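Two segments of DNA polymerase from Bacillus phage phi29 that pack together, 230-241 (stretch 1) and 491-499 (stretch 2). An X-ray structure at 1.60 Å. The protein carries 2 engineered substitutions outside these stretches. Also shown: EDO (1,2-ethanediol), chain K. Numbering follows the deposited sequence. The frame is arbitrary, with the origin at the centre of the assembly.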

# COMPACT_ATOMS: atom_id res chain seq x y z
N PHE F 230 -7.18 8.29 -9.09
CA PHE F 230 -8.52 8.72 -9.47
C PHE F 230 -9.46 7.50 -9.44
O PHE F 230 -9.34 6.57 -10.25
CB PHE F 230 -8.52 9.33 -10.87
CG PHE F 230 -9.86 9.83 -11.32
CD1 PHE F 230 -10.40 10.97 -10.77
CD2 PHE F 230 -10.58 9.13 -12.27
CE1 PHE F 230 -11.67 11.40 -11.15
CE2 PHE F 230 -11.82 9.56 -12.67
CZ PHE F 230 -12.36 10.71 -12.11
N THR F 231 -10.41 7.54 -8.52
CA THR F 231 -11.40 6.47 -8.38
C THR F 231 -12.78 7.11 -8.38
O THR F 231 -13.08 7.92 -7.51
CB THR F 231 -11.19 5.68 -7.06
OG1 THR F 231 -9.82 5.23 -6.98
CG2 THR F 231 -12.12 4.50 -6.98
N TRP F 232 -13.63 6.70 -9.32
CA TRP F 232 -14.89 7.39 -9.59
C TRP F 232 -15.90 6.46 -10.23
O TRP F 232 -15.58 5.77 -11.20
CB TRP F 232 -14.64 8.58 -10.51
CG TRP F 232 -15.86 9.28 -11.01
CD1 TRP F 232 -16.67 10.12 -10.31
CD2 TRP F 232 -16.42 9.20 -12.33
NE1 TRP F 232 -17.68 10.58 -11.10
CE2 TRP F 232 -17.56 10.03 -12.35
CE3 TRP F 232 -16.07 8.51 -13.48
CZ2 TRP F 232 -18.33 10.20 -13.48
CZ3 TRP F 232 -16.85 8.67 -14.62
CH2 TRP F 232 -17.97 9.50 -14.61
N LEU F 233 -17.12 6.47 -9.68
CA LEU F 233 -18.27 5.77 -10.26
C LEU F 233 -19.25 6.78 -10.83
O LEU F 233 -19.72 7.69 -10.12
CB LEU F 233 -18.96 4.94 -9.19
CG LEU F 233 -20.21 4.17 -9.61
CD1 LEU F 233 -19.97 3.24 -10.77
CD2 LEU F 233 -20.80 3.42 -8.41
N ASN F 234 -19.57 6.61 -12.11
CA ASN F 234 -20.54 7.41 -12.81
C ASN F 234 -21.90 7.22 -12.17
O ASN F 234 -22.41 6.10 -12.15
CB ASN F 234 -20.56 6.98 -14.28
CG ASN F 234 -21.38 7.89 -15.16
OD1 ASN F 234 -22.21 8.68 -14.69
ND2 ASN F 234 -21.18 7.75 -16.47
N ASP F 235 -22.49 8.30 -11.65
CA ASP F 235 -23.83 8.24 -11.04
C ASP F 235 -24.89 7.57 -11.93
O ASP F 235 -25.84 6.95 -11.42
CB ASP F 235 -24.30 9.65 -10.67
CG ASP F 235 -23.73 10.14 -9.35
OD1 ASP F 235 -23.23 9.32 -8.54
OD2 ASP F 235 -23.80 11.37 -9.12
N ARG F 236 -24.75 7.69 -13.25
CA ARG F 236 -25.64 7.05 -14.22
C ARG F 236 -25.80 5.55 -13.96
O ARG F 236 -26.87 4.99 -14.24
CB ARG F 236 -25.11 7.27 -15.64
CG ARG F 236 -25.99 6.67 -16.71
CD ARG F 236 -25.89 7.42 -18.00
NE ARG F 236 -24.76 6.98 -18.83
CZ ARG F 236 -24.80 5.97 -19.69
NH1 ARG F 236 -25.88 5.22 -19.84
NH2 ARG F 236 -23.71 5.68 -20.40
N PHE F 237 -24.74 4.92 -13.45
CA PHE F 237 -24.68 3.47 -13.23
C PHE F 237 -24.73 3.02 -11.77
O PHE F 237 -24.72 1.81 -11.49
CB PHE F 237 -23.41 2.92 -13.90
CG PHE F 237 -23.43 3.06 -15.37
CD1 PHE F 237 -22.71 4.06 -16.01
CD2 PHE F 237 -24.21 2.22 -16.14
CE1 PHE F 237 -22.73 4.19 -17.37
CE2 PHE F 237 -24.25 2.36 -17.51
CZ PHE F 237 -23.50 3.35 -18.13
N LYS F 238 -24.83 3.97 -10.85
CA LYS F 238 -24.86 3.66 -9.42
C LYS F 238 -26.04 2.75 -9.05
O LYS F 238 -27.20 3.12 -9.23
CB LYS F 238 -24.94 4.95 -8.61
CG LYS F 238 -24.75 4.75 -7.12
CD LYS F 238 -24.51 6.08 -6.42
CE LYS F 238 -24.03 5.89 -5.00
NZ LYS F 238 -23.60 7.18 -4.35
N GLU F 239 -25.71 1.55 -8.56
CA GLU F 239 -26.68 0.58 -8.07
C GLU F 239 -27.57 -0.02 -9.18
O GLU F 239 -28.58 -0.66 -8.89
CB GLU F 239 -27.54 1.16 -6.92
CG GLU F 239 -26.75 1.54 -5.69
CD GLU F 239 -27.60 2.16 -4.59
OE1 GLU F 239 -28.50 1.48 -4.06
OE2 GLU F 239 -27.34 3.32 -4.23
N LYS F 240 -27.16 0.15 -10.44
CA LYS F 240 -27.92 -0.35 -11.59
C LYS F 240 -27.37 -1.69 -12.06
O LYS F 240 -26.17 -1.94 -12.00
CB LYS F 240 -27.85 0.64 -12.76
CG LYS F 240 -28.30 2.06 -12.45
CD LYS F 240 -29.75 2.10 -12.02
CE LYS F 240 -30.22 3.53 -11.78
NZ LYS F 240 -31.62 3.58 -11.27
N GLU F 241 -28.27 -2.56 -12.53
CA GLU F 241 -27.87 -3.79 -13.20
C GLU F 241 -27.31 -3.40 -14.58
O GLU F 241 -27.97 -2.67 -15.33
CB GLU F 241 -29.08 -4.72 -13.35
N ARG F 491 -22.38 -9.24 -17.37
CA ARG F 491 -23.19 -8.35 -16.58
C ARG F 491 -22.38 -7.90 -15.38
O ARG F 491 -21.35 -8.49 -15.07
CB ARG F 491 -24.49 -9.02 -16.14
CG ARG F 491 -24.30 -10.24 -15.30
CD ARG F 491 -25.60 -10.71 -14.63
NE ARG F 491 -25.37 -11.87 -13.77
CZ ARG F 491 -26.27 -12.40 -12.94
NH1 ARG F 491 -27.47 -11.87 -12.81
NH2 ARG F 491 -25.94 -13.44 -12.20
N ALA F 492 -22.86 -6.86 -14.73
CA ALA F 492 -22.13 -6.26 -13.62
C ALA F 492 -23.10 -5.45 -12.76
O ALA F 492 -24.23 -5.18 -13.16
CB ALA F 492 -20.99 -5.38 -14.14
N LYS F 493 -22.65 -5.11 -11.56
CA LYS F 493 -23.37 -4.19 -10.70
C LYS F 493 -22.36 -3.43 -9.84
O LYS F 493 -21.52 -4.02 -9.16
CB LYS F 493 -24.39 -4.91 -9.82
CG LYS F 493 -25.26 -3.92 -9.00
CD LYS F 493 -26.25 -4.64 -8.11
CE LYS F 493 -27.54 -5.04 -8.81
NZ LYS F 493 -28.58 -5.37 -7.80
N TYR F 494 -22.43 -2.10 -9.95
CA TYR F 494 -21.53 -1.19 -9.24
C TYR F 494 -22.36 -0.41 -8.22
O TYR F 494 -23.33 0.26 -8.57
CB TYR F 494 -20.88 -0.20 -10.22
CG TYR F 494 -19.96 -0.83 -11.24
CD1 TYR F 494 -20.49 -1.50 -12.35
CD2 TYR F 494 -18.59 -0.76 -11.11
CE1 TYR F 494 -19.64 -2.09 -13.32
CE2 TYR F 494 -17.74 -1.33 -12.06
CZ TYR F 494 -18.28 -2.00 -13.15
OH TYR F 494 -17.46 -2.57 -14.08
N LEU F 495 -22.00 -0.54 -6.96
CA LEU F 495 -22.76 0.12 -5.89
C LEU F 495 -22.11 1.42 -5.46
O LEU F 495 -22.81 2.42 -5.24
CB LEU F 495 -22.87 -0.82 -4.69
CG LEU F 495 -23.51 -2.17 -4.92
CD1 LEU F 495 -23.49 -2.98 -3.64
CD2 LEU F 495 -24.94 -2.06 -5.48
N ARG F 496 -20.79 1.39 -5.30
CA ARG F 496 -19.99 2.52 -4.83
C ARG F 496 -18.60 2.42 -5.43
O ARG F 496 -18.25 1.39 -6.03
CB ARG F 496 -19.84 2.48 -3.31
CG ARG F 496 -21.14 2.45 -2.52
CD ARG F 496 -21.76 3.83 -2.50
NE ARG F 496 -22.91 3.90 -1.61
CZ ARG F 496 -24.18 3.72 -1.98
NH1 ARG F 496 -24.49 3.44 -3.24
NH2 ARG F 496 -25.15 3.82 -1.08
N GLN F 497 -17.79 3.46 -5.24
CA GLN F 497 -16.35 3.37 -5.51
C GLN F 497 -15.81 2.11 -4.84
O GLN F 497 -16.17 1.80 -3.69
CB GLN F 497 -15.60 4.60 -4.98
CG GLN F 497 -15.87 5.87 -5.75
CD GLN F 497 -15.56 7.15 -4.96
OE1 GLN F 497 -15.04 8.13 -5.53
NE2 GLN F 497 -15.90 7.17 -3.67
N LYS F 498 -14.99 1.36 -5.58
CA LYS F 498 -14.34 0.15 -5.08
C LYS F 498 -15.30 -0.94 -4.62
O LYS F 498 -14.90 -1.82 -3.87
CB LYS F 498 -13.34 0.49 -3.96
CG LYS F 498 -12.22 1.40 -4.45
CD LYS F 498 -11.16 1.60 -3.40
CE LYS F 498 -10.06 2.51 -3.92
NZ LYS F 498 -9.29 1.93 -5.05
N THR F 499 -16.55 -0.90 -5.09
CA THR F 499 -17.58 -1.83 -4.63
C THR F 499 -18.45 -2.27 -5.82
O THR F 499 -19.41 -1.59 -6.18
CB THR F 499 -18.47 -1.20 -3.54
OG1 THR F 499 -17.64 -0.65 -2.51
CG2 THR F 499 -19.41 -2.22 -2.93
C1 EDO K . -22.47 9.85 -19.21
O1 EDO K . -23.19 9.23 -18.15
C2 EDO K . -22.97 9.38 -20.58
O2 EDO K . -24.14 10.11 -20.98
O HOH W 1 -23.94 -0.72 -11.98
O HOH W 2 -28.81 -2.48 -6.15
O HOH W 3 -28.15 4.30 -1.60

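Two short strands, 231-233 and 491-496, meet here without forming a common ladder: their N-to-C directions diverge by 115° and their axes come no nearer than 8.5 Å. Side chains fill the gap at that crossing, and the closest CA approach, 4.5 Å between CA of Glu 239 and CA of Leu 495, comes in the turn.

Thr 231 and Leu 233 direct their CA-to-CB bonds toward stretch 2, while Trp 232 points away. The methyl CG2 of Thr 231 lies 4.0 Å from CB of Gln 497. Leu 233 is the main apolar piece. Its CD1 sits 3.6 Å from CB of Tyr 494, and its CD2 reaches the backbone, 3.7 Å from N of Arg 496.

The chain then leaves the interface through Asn 234, Asp 235 and Arg 236. This excursion is braced from within: Asn 234 OD1 accepts from N of Arg 236 at 3.1 Å. A 1,2-ethanediol, probably from the crystallisation liquor, accepts at O1 from Asn 234 ND2 (3.0 Å) and Arg 236 NE (2.8 Å).

A type II turn from Phe 237 to Lys 240 brings the chain back. Within it, the extended Lys 238 lays its NZ over one guanidinium face of Arg 496, 4.0 Å from Arg 496 NH1; these like charges are unfavourable to each other, and the Glu 239 carboxylate is paired with the arginine. The turn presents N of Glu 239 to O of Tyr 494 in a short hydrogen bond of 2.7 Å, the one direct backbone-to-backbone hydrogen bond between the stretches. Water 1 accepts from Tyr 494 N at 2.9 Å and donates to Phe 237 O at 2.7 Å and Lys 240 O at 2.5 Å. Both polar backbone atoms of Tyr 494 are therefore served by the turn, one directly and one through water.

The CA-to-CB bond of Arg 496 points away, yet the side chain returns so that NH1 donates to Glu 239 OE2 at 3.0 Å, a nearly straight salt bridge in the guanidinium plane. NH1 also donates to Leu 495 O at 2.8 Å, and water 3 links Arg 496 NH2 (3.1 Å) to Glu 239 OE2 (2.9 Å).

At the end of the turn, Lys 240 O lies 3.7 Å from CG of Lys 493, so the aliphatic stem of Lys 493 packs against the backbone, and the contact runs on to Glu 241, whose C lies 3.8 Å from O of Ala 492.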